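Local coordinates for protein Epf (Streptococcus pyogenes, PDB 4ES8) that acts as a cell-surface adhesin that binds to cells through an N-terminal domain containing a carbohydrate-binding module and a fibronectin-like domain, at residues F54-P58 and R68-E72; V73-Y77 and R88-T93; K288-S294 and K305-V311. One frame throughout, in Å; residues are numbered along the deposited sequence.

Contact 1 (F54-P58 and R68-E72). With ACT (acetate ion), chain D.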
loop_
_atom_site.group_PDB
_atom_site.type_symbol
_atom_site.label_atom_id
_atom_site.label_comp_id
_atom_site.label_asym_id
_atom_site.label_seq_id
_atom_site.Cartn_x
_atom_site.Cartn_y
_atom_site.Cartn_z
ATOM N N PHE A 54 -1.794 5.737 22.730
ATOM C CA PHE A 54 -1.329 7.009 22.194
ATOM C C PHE A 54 -0.346 7.700 23.139
ATOM O O PHE A 54 -0.555 7.729 24.355
ATOM C CB PHE A 54 -2.539 7.900 21.872
ATOM C CG PHE A 54 -2.196 9.128 21.066
ATOM C CD1 PHE A 54 -2.027 9.049 19.693
ATOM C CD2 PHE A 54 -2.107 10.381 21.676
ATOM C CE1 PHE A 54 -1.735 10.194 18.939
ATOM C CE2 PHE A 54 -1.848 11.528 20.922
ATOM C CZ PHE A 54 -1.657 11.428 19.558
ATOM N N HIS A 55 0.748 8.248 22.564
ATOM C CA HIS A 55 1.843 8.893 23.280
ATOM C C HIS A 55 1.575 10.386 23.374
ATOM O O HIS A 55 1.951 11.174 22.494
ATOM C CB HIS A 55 3.154 8.608 22.523
ATOM C CG HIS A 55 4.430 9.167 23.094
ATOM N ND1 HIS A 55 4.681 10.540 23.148
ATOM C CD2 HIS A 55 5.531 8.510 23.536
ATOM C CE1 HIS A 55 5.910 10.663 23.643
ATOM N NE2 HIS A 55 6.468 9.477 23.881
ATOM N N LEU A 56 0.908 10.786 24.467
ATOM C CA LEU A 56 0.566 12.197 24.658
ATOM C C LEU A 56 1.799 13.068 24.845
ATOM O O LEU A 56 2.818 12.607 25.364
ATOM C CB LEU A 56 -0.371 12.378 25.854
ATOM C CG LEU A 56 -1.659 11.572 25.827
ATOM C CD1 LEU A 56 -2.245 11.464 27.220
ATOM C CD2 LEU A 56 -2.676 12.161 24.844
ATOM N N ILE A 57 1.713 14.314 24.375
ATOM C CA ILE A 57 2.773 15.300 24.550
ATOM C C ILE A 57 2.059 16.549 25.123
ATOM O O ILE A 57 0.820 16.590 25.067
ATOM C CB ILE A 57 3.598 15.567 23.275
ATOM C CG1 ILE A 57 2.710 16.191 22.174
ATOM C CG2 ILE A 57 4.281 14.249 22.817
ATOM C CD1 ILE A 57 3.382 16.459 20.821
ATOM N N PRO A 58 2.781 17.547 25.671
ATOM C CA PRO A 58 2.077 18.703 26.266
ATOM C C PRO A 58 1.204 19.388 25.221
ATOM O O PRO A 58 1.660 19.682 24.117
ATOM C CB PRO A 58 3.227 19.585 26.774
ATOM C CG PRO A 58 4.333 18.607 27.060
ATOM C CD PRO A 58 4.242 17.662 25.879
ATOM N N ARG A 68 9.815 16.592 21.634
ATOM C CA ARG A 68 8.602 16.754 22.452
ATOM C C ARG A 68 8.524 15.660 23.512
ATOM O O ARG A 68 8.529 14.464 23.172
ATOM C CB ARG A 68 7.331 16.707 21.563
ATOM C CG ARG A 68 7.309 17.690 20.384
ATOM C CD ARG A 68 6.692 19.060 20.720
ATOM N NE ARG A 68 7.422 19.776 21.775
ATOM C CZ ARG A 68 8.447 20.595 21.559
ATOM N NH1 ARG A 68 8.908 20.786 20.327
ATOM N NH2 ARG A 68 9.023 21.226 22.577
ATOM N N GLU A 69 8.417 16.051 24.775
ATOM C CA GLU A 69 8.379 15.083 25.875
ATOM C C GLU A 69 7.079 14.277 25.928
ATOM O O GLU A 69 5.990 14.808 25.641
ATOM C CB GLU A 69 8.571 15.768 27.250
ATOM C CG GLU A 69 7.437 16.695 27.690
ATOM C CD GLU A 69 7.852 17.846 28.591
ATOM O OE1 GLU A 69 8.824 18.563 28.261
ATOM O OE2 GLU A 69 7.207 18.019 29.644
ATOM N N HIS A 70 7.201 13.012 26.359
ATOM C CA HIS A 70 6.023 12.204 26.716
ATOM C C HIS A 70 5.370 12.946 27.897
ATOM O O HIS A 70 6.055 13.206 28.905
ATOM C CB HIS A 70 6.462 10.784 27.128
ATOM C CG HIS A 70 5.343 9.793 27.207
ATOM N ND1 HIS A 70 5.556 8.504 27.667
ATOM C CD2 HIS A 70 4.024 9.945 26.915
ATOM C CE1 HIS A 70 4.375 7.902 27.600
ATOM N NE2 HIS A 70 3.436 8.717 27.128
ATOM N N ASN A 71 4.101 13.374 27.746
ATOM C CA ASN A 71 3.449 14.221 28.746
ATOM C C ASN A 71 3.626 13.675 30.160
ATOM O O ASN A 71 3.366 12.502 30.396
ATOM C CB ASN A 71 1.984 14.381 28.422
ATOM C CG ASN A 71 1.399 15.536 29.179
ATOM O OD1 ASN A 71 1.881 16.664 29.078
ATOM N ND2 ASN A 71 0.416 15.245 30.018
ATOM N N GLU A 72 4.070 14.560 31.093
ATOM C CA GLU A 72 4.267 14.299 32.533
ATOM C C GLU A 72 5.465 13.374 32.853
ATOM O O GLU A 72 6.370 13.773 33.593
ATOM C CB GLU A 72 3.000 13.695 33.207
ATOM C CG GLU A 72 1.695 14.447 32.990
ATOM C CD GLU A 72 0.461 13.833 33.636
ATOM O OE1 GLU A 72 0.081 12.693 33.274
ATOM O OE2 GLU A 72 -0.162 14.531 34.468
HETATM C C ACT D . -1.583 15.499 22.464
HETATM O O ACT D . -1.963 15.601 21.278
HETATM O OXT ACT D . -0.700 14.741 22.901
HETATM C CH3 ACT D . -2.205 16.399 23.545
HETATM O O HOH W 1 0.788 9.318 27.074
#

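Contact 2 (V73-Y77 and R88-T93). With ACT (acetate ion), chain E.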
loop_
_atom_site.group_PDB
_atom_site.type_symbol
_atom_site.label_atom_id
_atom_site.label_comp_id
_atom_site.label_asym_id
_atom_site.label_seq_id
_atom_site.Cartn_x
_atom_site.Cartn_y
_atom_site.Cartn_z
ATOM N N VAL A 73 5.486 12.172 32.264
ATOM C CA VAL A 73 6.484 11.151 32.576
ATOM C C VAL A 73 7.867 11.475 31.954
ATOM O O VAL A 73 8.875 11.206 32.616
ATOM C CB VAL A 73 5.972 9.726 32.243
ATOM C CG1 VAL A 73 5.580 9.569 30.780
ATOM C CG2 VAL A 73 6.929 8.633 32.706
ATOM N N LYS A 74 7.929 12.053 30.728
ATOM C CA LYS A 74 9.210 12.471 30.119
ATOM C C LYS A 74 10.249 11.316 30.014
ATOM O O LYS A 74 11.472 11.563 30.076
ATOM C CB LYS A 74 9.841 13.669 30.904
ATOM C CG LYS A 74 8.892 14.834 31.152
ATOM C CD LYS A 74 9.621 16.002 31.816
ATOM C CE LYS A 74 8.824 16.613 32.934
ATOM N NZ LYS A 74 9.565 17.739 33.572
ATOM N N ASP A 75 9.779 10.076 29.789
ATOM C CA ASP A 75 10.664 8.918 29.598
ATOM C C ASP A 75 11.151 8.887 28.146
ATOM O O ASP A 75 12.338 8.665 27.895
ATOM C CB ASP A 75 9.982 7.590 29.981
ATOM C CG ASP A 75 8.553 7.397 29.498
ATOM O OD1 ASP A 75 8.032 8.296 28.778
ATOM O OD2 ASP A 75 7.952 6.352 29.831
ATOM N N SER A 76 10.257 9.179 27.200
ATOM C CA SER A 76 10.614 9.260 25.799
ATOM C C SER A 76 10.293 10.650 25.290
ATOM O O SER A 76 9.410 11.334 25.838
ATOM C CB SER A 76 9.881 8.191 24.979
ATOM O OG SER A 76 8.487 8.178 25.285
ATOM N N TYR A 77 11.062 11.102 24.296
ATOM C CA TYR A 77 10.795 12.314 23.543
ATOM C C TYR A 77 10.650 11.899 22.109
ATOM O O TYR A 77 11.247 10.896 21.700
ATOM C CB TYR A 77 11.951 13.346 23.683
ATOM C CG TYR A 77 12.001 14.054 25.022
ATOM C CD1 TYR A 77 12.263 13.353 26.201
ATOM C CD2 TYR A 77 11.855 15.436 25.103
ATOM C CE1 TYR A 77 12.314 14.009 27.438
ATOM C CE2 TYR A 77 11.925 16.103 26.328
ATOM C CZ TYR A 77 12.153 15.386 27.489
ATOM O OH TYR A 77 12.188 16.055 28.700
ATOM N N ARG A 88 13.538 9.327 21.160
ATOM C CA ARG A 88 14.653 9.443 22.095
ATOM C C ARG A 88 14.226 8.785 23.380
ATOM O O ARG A 88 13.155 9.118 23.907
ATOM C CB ARG A 88 15.040 10.909 22.338
ATOM C CG ARG A 88 15.965 11.093 23.548
ATOM C CD ARG A 88 16.534 12.501 23.627
ATOM N NE ARG A 88 17.448 12.745 22.525
ATOM C CZ ARG A 88 17.920 13.944 22.206
ATOM N NH1 ARG A 88 17.632 15.004 22.960
ATOM N NH2 ARG A 88 18.718 14.089 21.160
ATOM N N TYR A 89 15.021 7.836 23.867
ATOM C CA TYR A 89 14.771 7.164 25.161
ATOM C C TYR A 89 15.693 7.785 26.220
ATOM O O TYR A 89 16.911 7.889 26.004
ATOM C CB TYR A 89 15.011 5.656 25.063
ATOM C CG TYR A 89 14.087 4.970 24.092
ATOM C CD1 TYR A 89 14.389 4.911 22.731
ATOM C CD2 TYR A 89 12.881 4.417 24.520
ATOM C CE1 TYR A 89 13.526 4.297 21.822
ATOM C CE2 TYR A 89 12.020 3.790 23.625
ATOM C CZ TYR A 89 12.348 3.731 22.279
ATOM O OH TYR A 89 11.498 3.113 21.397
ATOM N N LYS A 90 15.111 8.262 27.323
ATOM C CA LYS A 90 15.874 8.905 28.392
ATOM C C LYS A 90 16.278 7.904 29.452
ATOM O O LYS A 90 15.685 6.838 29.561
ATOM C CB LYS A 90 15.041 10.043 29.044
ATOM C CG LYS A 90 14.472 11.065 28.047
ATOM C CD LYS A 90 15.537 11.970 27.443
ATOM C CE LYS A 90 16.095 12.959 28.457
ATOM N NZ LYS A 90 17.133 13.856 27.845
ATOM N N THR A 91 17.238 8.283 30.320
ATOM C CA THR A 91 17.683 7.402 31.391
ATOM C C THR A 91 16.549 7.077 32.386
ATOM O O THR A 91 16.645 6.066 33.075
ATOM C CB THR A 91 18.885 8.005 32.160
ATOM O OG1 THR A 91 18.479 9.224 32.762
ATOM C CG2 THR A 91 20.088 8.251 31.278
ATOM N N SER A 92 15.516 7.940 32.484
ATOM C CA SER A 92 14.409 7.692 33.424
ATOM C C SER A 92 13.421 6.633 32.893
ATOM O O SER A 92 12.530 6.210 33.636
ATOM C CB SER A 92 13.682 8.993 33.730
ATOM O OG SER A 92 13.179 9.579 32.548
ATOM N N THR A 93 13.572 6.197 31.613
ATOM C CA THR A 93 12.720 5.157 31.019
ATOM C C THR A 93 12.727 3.904 31.877
ATOM O O THR A 93 13.796 3.479 32.316
ATOM C CB THR A 93 13.274 4.781 29.612
ATOM O OG1 THR A 93 13.192 5.906 28.740
ATOM C CG2 THR A 93 12.522 3.618 28.959
HETATM C C ACT E . 15.685 16.465 25.781
HETATM O O ACT E . 15.372 16.904 26.908
HETATM O OXT ACT E . 16.407 15.446 25.663
HETATM C CH3 ACT E . 15.285 17.296 24.571
HETATM O O HOH W 2 10.609 9.158 33.073
#

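Contact 3 (K288-S294 and K305-V311)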
loop_
_atom_site.group_PDB
_atom_site.type_symbol
_atom_site.label_atom_id
_atom_site.label_comp_id
_atom_site.label_asym_id
_atom_site.label_seq_id
_atom_site.Cartn_x
_atom_site.Cartn_y
_atom_site.Cartn_z
ATOM N N LYS A 288 -12.886 -15.450 -37.636
ATOM C CA LYS A 288 -11.533 -15.874 -37.234
ATOM C C LYS A 288 -10.540 -14.685 -37.066
ATOM O O LYS A 288 -9.346 -14.920 -36.891
ATOM C CB LYS A 288 -10.959 -16.922 -38.211
ATOM C CG LYS A 288 -11.764 -18.223 -38.194
ATOM C CD LYS A 288 -11.144 -19.292 -39.085
ATOM C CE LYS A 288 -11.923 -20.590 -39.049
ATOM N NZ LYS A 288 -11.850 -21.261 -37.719
ATOM N N GLU A 289 -11.040 -13.426 -37.069
ATOM C CA GLU A 289 -10.185 -12.243 -36.880
ATOM C C GLU A 289 -9.478 -12.290 -35.528
ATOM O O GLU A 289 -10.131 -12.573 -34.528
ATOM C CB GLU A 289 -10.999 -10.946 -36.961
ATOM C CG GLU A 289 -10.112 -9.722 -36.938
ATOM C CD GLU A 289 -10.765 -8.389 -37.226
ATOM O OE1 GLU A 289 -11.995 -8.340 -37.470
ATOM O OE2 GLU A 289 -10.025 -7.382 -37.234
ATOM N N LYS A 290 -8.161 -12.015 -35.515
ATOM C CA LYS A 290 -7.385 -11.993 -34.288
ATOM C C LYS A 290 -7.483 -10.619 -33.655
ATOM O O LYS A 290 -6.846 -9.668 -34.105
ATOM C CB LYS A 290 -5.910 -12.350 -34.553
ATOM C CG LYS A 290 -5.670 -13.827 -34.822
ATOM C CD LYS A 290 -4.191 -14.104 -35.150
ATOM C CE LYS A 290 -3.281 -14.100 -33.939
ATOM N NZ LYS A 290 -1.848 -14.213 -34.328
ATOM N N LEU A 291 -8.283 -10.509 -32.604
ATOM C CA LEU A 291 -8.384 -9.259 -31.864
ATOM C C LEU A 291 -7.264 -9.211 -30.842
ATOM O O LEU A 291 -6.794 -10.261 -30.399
ATOM C CB LEU A 291 -9.744 -9.127 -31.159
ATOM C CG LEU A 291 -10.997 -9.279 -32.056
ATOM C CD1 LEU A 291 -12.270 -9.162 -31.229
ATOM C CD2 LEU A 291 -11.018 -8.225 -33.189
ATOM N N LYS A 292 -6.850 -8.002 -30.451
ATOM C CA LYS A 292 -5.772 -7.823 -29.483
ATOM C C LYS A 292 -6.295 -7.157 -28.231
ATOM O O LYS A 292 -7.103 -6.214 -28.301
ATOM C CB LYS A 292 -4.647 -6.969 -30.091
ATOM C CG LYS A 292 -3.450 -6.726 -29.163
ATOM C CD LYS A 292 -2.304 -5.982 -29.861
ATOM C CE LYS A 292 -2.630 -4.545 -30.228
ATOM N NZ LYS A 292 -1.426 -3.844 -30.760
ATOM N N VAL A 293 -5.803 -7.630 -27.084
ATOM C CA VAL A 293 -6.124 -7.042 -25.787
ATOM C C VAL A 293 -4.816 -6.619 -25.123
ATOM O O VAL A 293 -3.891 -7.427 -25.027
ATOM C CB VAL A 293 -6.928 -8.008 -24.886
ATOM C CG1 VAL A 293 -7.071 -7.442 -23.474
ATOM C CG2 VAL A 293 -8.306 -8.301 -25.486
ATOM N N SER A 294 -4.764 -5.368 -24.644
ATOM C CA SER A 294 -3.643 -4.834 -23.863
ATOM C C SER A 294 -4.208 -4.332 -22.538
ATOM O O SER A 294 -5.208 -3.624 -22.548
ATOM C CB SER A 294 -2.931 -3.719 -24.616
ATOM O OG SER A 294 -1.903 -3.171 -23.804
ATOM N N LYS A 305 1.578 -7.994 -21.438
ATOM C CA LYS A 305 1.975 -8.425 -22.776
ATOM C C LYS A 305 0.744 -8.247 -23.655
ATOM O O LYS A 305 -0.364 -8.113 -23.112
ATOM C CB LYS A 305 2.399 -9.911 -22.755
ATOM C CG LYS A 305 3.722 -10.214 -22.067
ATOM C CD LYS A 305 3.991 -11.715 -22.102
ATOM C CE LYS A 305 5.354 -12.076 -21.572
ATOM N NZ LYS A 305 5.616 -13.534 -21.697
ATOM N N ASP A 306 0.889 -8.303 -24.983
ATOM C CA ASP A 306 -0.292 -8.243 -25.832
ATOM C C ASP A 306 -0.949 -9.605 -25.812
ATOM O O ASP A 306 -0.247 -10.610 -25.917
ATOM C CB ASP A 306 0.093 -7.871 -27.277
ATOM C CG ASP A 306 0.503 -6.429 -27.481
ATOM O OD1 ASP A 306 0.050 -5.562 -26.697
ATOM O OD2 ASP A 306 1.215 -6.154 -28.479
ATOM N N PHE A 307 -2.279 -9.649 -25.655
ATOM C CA PHE A 307 -3.034 -10.914 -25.708
ATOM C C PHE A 307 -3.851 -10.938 -26.986
ATOM O O PHE A 307 -4.276 -9.882 -27.458
ATOM C CB PHE A 307 -3.973 -11.063 -24.505
ATOM C CG PHE A 307 -3.282 -10.924 -23.174
ATOM C CD1 PHE A 307 -2.488 -11.947 -22.675
ATOM C CD2 PHE A 307 -3.375 -9.744 -22.449
ATOM C CE1 PHE A 307 -1.814 -11.798 -21.461
ATOM C CE2 PHE A 307 -2.725 -9.607 -21.223
ATOM C CZ PHE A 307 -1.920 -10.625 -20.756
ATOM N N PHE A 308 -4.103 -12.129 -27.528
ATOM C CA PHE A 308 -4.875 -12.267 -28.767
ATOM C C PHE A 308 -5.899 -13.361 -28.638
ATOM O O PHE A 308 -5.657 -14.387 -27.985
ATOM C CB PHE A 308 -3.940 -12.591 -29.954
ATOM C CG PHE A 308 -2.850 -11.580 -30.191
ATOM C CD1 PHE A 308 -3.061 -10.492 -31.026
ATOM C CD2 PHE A 308 -1.621 -11.689 -29.538
ATOM C CE1 PHE A 308 -2.053 -9.541 -31.232
ATOM C CE2 PHE A 308 -0.625 -10.729 -29.725
ATOM C CZ PHE A 308 -0.844 -9.666 -30.581
ATOM N N PHE A 309 -7.035 -13.177 -29.320
ATOM C CA PHE A 309 -8.063 -14.195 -29.386
ATOM C C PHE A 309 -8.799 -14.016 -30.694
ATOM O O PHE A 309 -8.838 -12.906 -31.238
ATOM C CB PHE A 309 -9.020 -14.174 -28.168
ATOM C CG PHE A 309 -9.974 -13.004 -28.104
ATOM C CD1 PHE A 309 -9.570 -11.784 -27.560
ATOM C CD2 PHE A 309 -11.287 -13.124 -28.558
ATOM C CE1 PHE A 309 -10.453 -10.697 -27.508
ATOM C CE2 PHE A 309 -12.181 -12.048 -28.465
ATOM C CZ PHE A 309 -11.760 -10.842 -27.945
ATOM N N GLU A 310 -9.397 -15.104 -31.187
ATOM C CA GLU A 310 -10.138 -15.035 -32.440
ATOM C C GLU A 310 -11.603 -14.760 -32.259
ATOM O O GLU A 310 -12.238 -15.302 -31.358
ATOM C CB GLU A 310 -10.011 -16.361 -33.198
ATOM C CG GLU A 310 -8.685 -16.521 -33.929
ATOM C CD GLU A 310 -8.551 -17.801 -34.735
ATOM O OE1 GLU A 310 -9.582 -18.466 -34.993
ATOM O OE2 GLU A 310 -7.408 -18.128 -35.129
ATOM N N VAL A 311 -12.161 -13.999 -33.200
ATOM C CA VAL A 311 -13.605 -13.818 -33.361
ATOM C C VAL A 311 -14.125 -15.173 -33.862
ATOM O O VAL A 311 -13.470 -15.814 -34.681
ATOM C CB VAL A 311 -13.924 -12.677 -34.372
ATOM C CG1 VAL A 311 -15.422 -12.588 -34.689
ATOM C CG2 VAL A 311 -13.398 -11.329 -33.908
HETATM O O HOH W 3 -0.760 -3.288 -27.867
HETATM O O HOH W 4 0.209 -4.648 -24.223
#

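Contact 1 (F54-P58 and R68-E72)
His70 and Pro58 each have 65 Å² covered here, and Asn71 61 Å². The His70 ring lies face-to-face on that of His55, centroids 4.0 Å apart and planes at 18°. Each also bonds elsewhere, His70 ND1 to Asp75 and His55 NE2 to Ser76. Water 1 links His70 NE2 (2.7 Å) to Leu56 N (3.0 Å). Pro58 packs against Glu69, CG to CG 3.7 Å, and its CD sits 3.4 Å from Glu69 O. Asn71 supplies the direct hydrogen bond between the backbones, its N to Leu56 O at 2.8 Å, and its CB meets Leu56 CB at 4.0 Å. The segments run at 95°, the loop after strand 51-54 crossing strand 68-69 and the residues just after it; these strands belong to different sheets, which the contact thus joins. Ile57 N donates to OXT of an acetate, probably from the crystallisation liquor, at 2.9 Å; Arg42 also binds it. Apart from one direct backbone bond, the contact consists of stacked imidazoles, proline packing and a bridging water.

Contact 2 (V73-Y77 and R88-T93)
An acetate ion, probably from the crystallisation liquor, sits over one face of the Tyr77 ring, held by two cations of the facing segment: its OXT accepts from Lys90 NZ at 2.8 Å and from Arg88 NH1 at 3.0 Å. Both side chains also have protein partners, Lys90 in a salt bridge with Asp201 and Arg88 with Asp203. The aliphatic part of Lys90 packs on Tyr77, CG to CD1 3.7 Å. Beneath lies the open end of the hairpin of strands 76-80 and 84-89. Tyr77 and Arg88 form an antiparallel hydrogen-bonded pair, Tyr77 N to Arg88 O 2.9 Å and Arg88 N to Tyr77 O 2.8 Å. Ser76 and Tyr89, the adjoining non-hydrogen-bonded pair, put their side chains on the opposite face, where Ser76 OG meets Tyr97 and Tyr89 OH meets Ser192. One step on, Lys90 N donates to Asp75 O at 2.9 Å. There the second segment leaves the sheet in a type I turn, Lys90 to Thr93, closed by Thr93 N and OG1 on Lys90 O at 3.0 and 2.8 Å. Water 2 joins Val73 O and Ser92 OG, 2.7 Å from each. The hairpin thus has one face tied into the domain by hydroxyls and another whose cationic side chains, beside an aromatic ring, can hold a small carboxylate.

Contact 3 (K288-S294 and K305-V311)
Leu291, Val293, Phe309 and Val311 form the apolar centre. Leu291 CB lies over one face of the Phe309 ring, while Leu291 CD1 reaches Phe309 CZ at 3.7 Å and Val311 CG2 at 3.6 Å; Val293 CG2 meets the ring edge at Phe309 CE1, 3.8 Å away. Phe307 continues this face beside Val293, CB to CB 4.3 Å. Leu220 and Leu234, from strands 219-224 and 231-237, pack on this face, and Leu252 of the neighbouring strand 248-253 extends it. The pairing is an antiparallel beta hairpin, 149° between strand directions, at the edge of a four-stranded sheet in what is probably the fibronectin-like domain, with 307-310 outermost. Its hydrogen-bonded pairs are Leu291 with Phe309 (Leu291 N to Phe309 O 2.8 Å, Phe309 N to Leu291 O 3.1 Å) and Val293 with Phe307 (Val293 N to Phe307 O 2.7 Å, Phe307 N to Val293 O 2.8 Å). Farther along, Val311 N donates to Glu289 O at 2.8 Å, and Lys288 N makes a weak bond to Val311 O at 3.0 Å. The outer face carries Lys290, Lys292, Phe308 and Glu310. Lys292 CG packs on Phe308 CE1 at 3.8 Å, and its ammonium group, also in a cation-pi contact with Phe253, reaches Asp306 through water 3: Lys292 NZ to water 3.0 Å, water to Asp306 OD1 2.7 Å. Water 4 links that same OD1 to Ser294 OG, 2.6 Å from each.

Overall arrangement
Contacts 1 and 2 lie 10 Å apart between centres and share a sheet in which strands 68-69 and 76-80 are neighbours. Probable hydrogen bonds join them: Asp75 OD1 to His70 ND1, 2.7 Å, and Ser76 OG to His55 NE2, 2.8 Å. Contact 3 is at the chain's other end, centres about 61 and 64 Å away. All are partly buried; contact 3 is most exposed, 6 of 14 touching residues against 1 of 8 and 2 of 9. Contacts 2 and 3 pair hairpin strands; contact 1 joins a loop to an edge strand. Contact 3 buries most, 769 Å², with an apolar inner and charged outer face; contact 1 stacks two histidines, and contact 2 buries polar side chains beside a tyrosine.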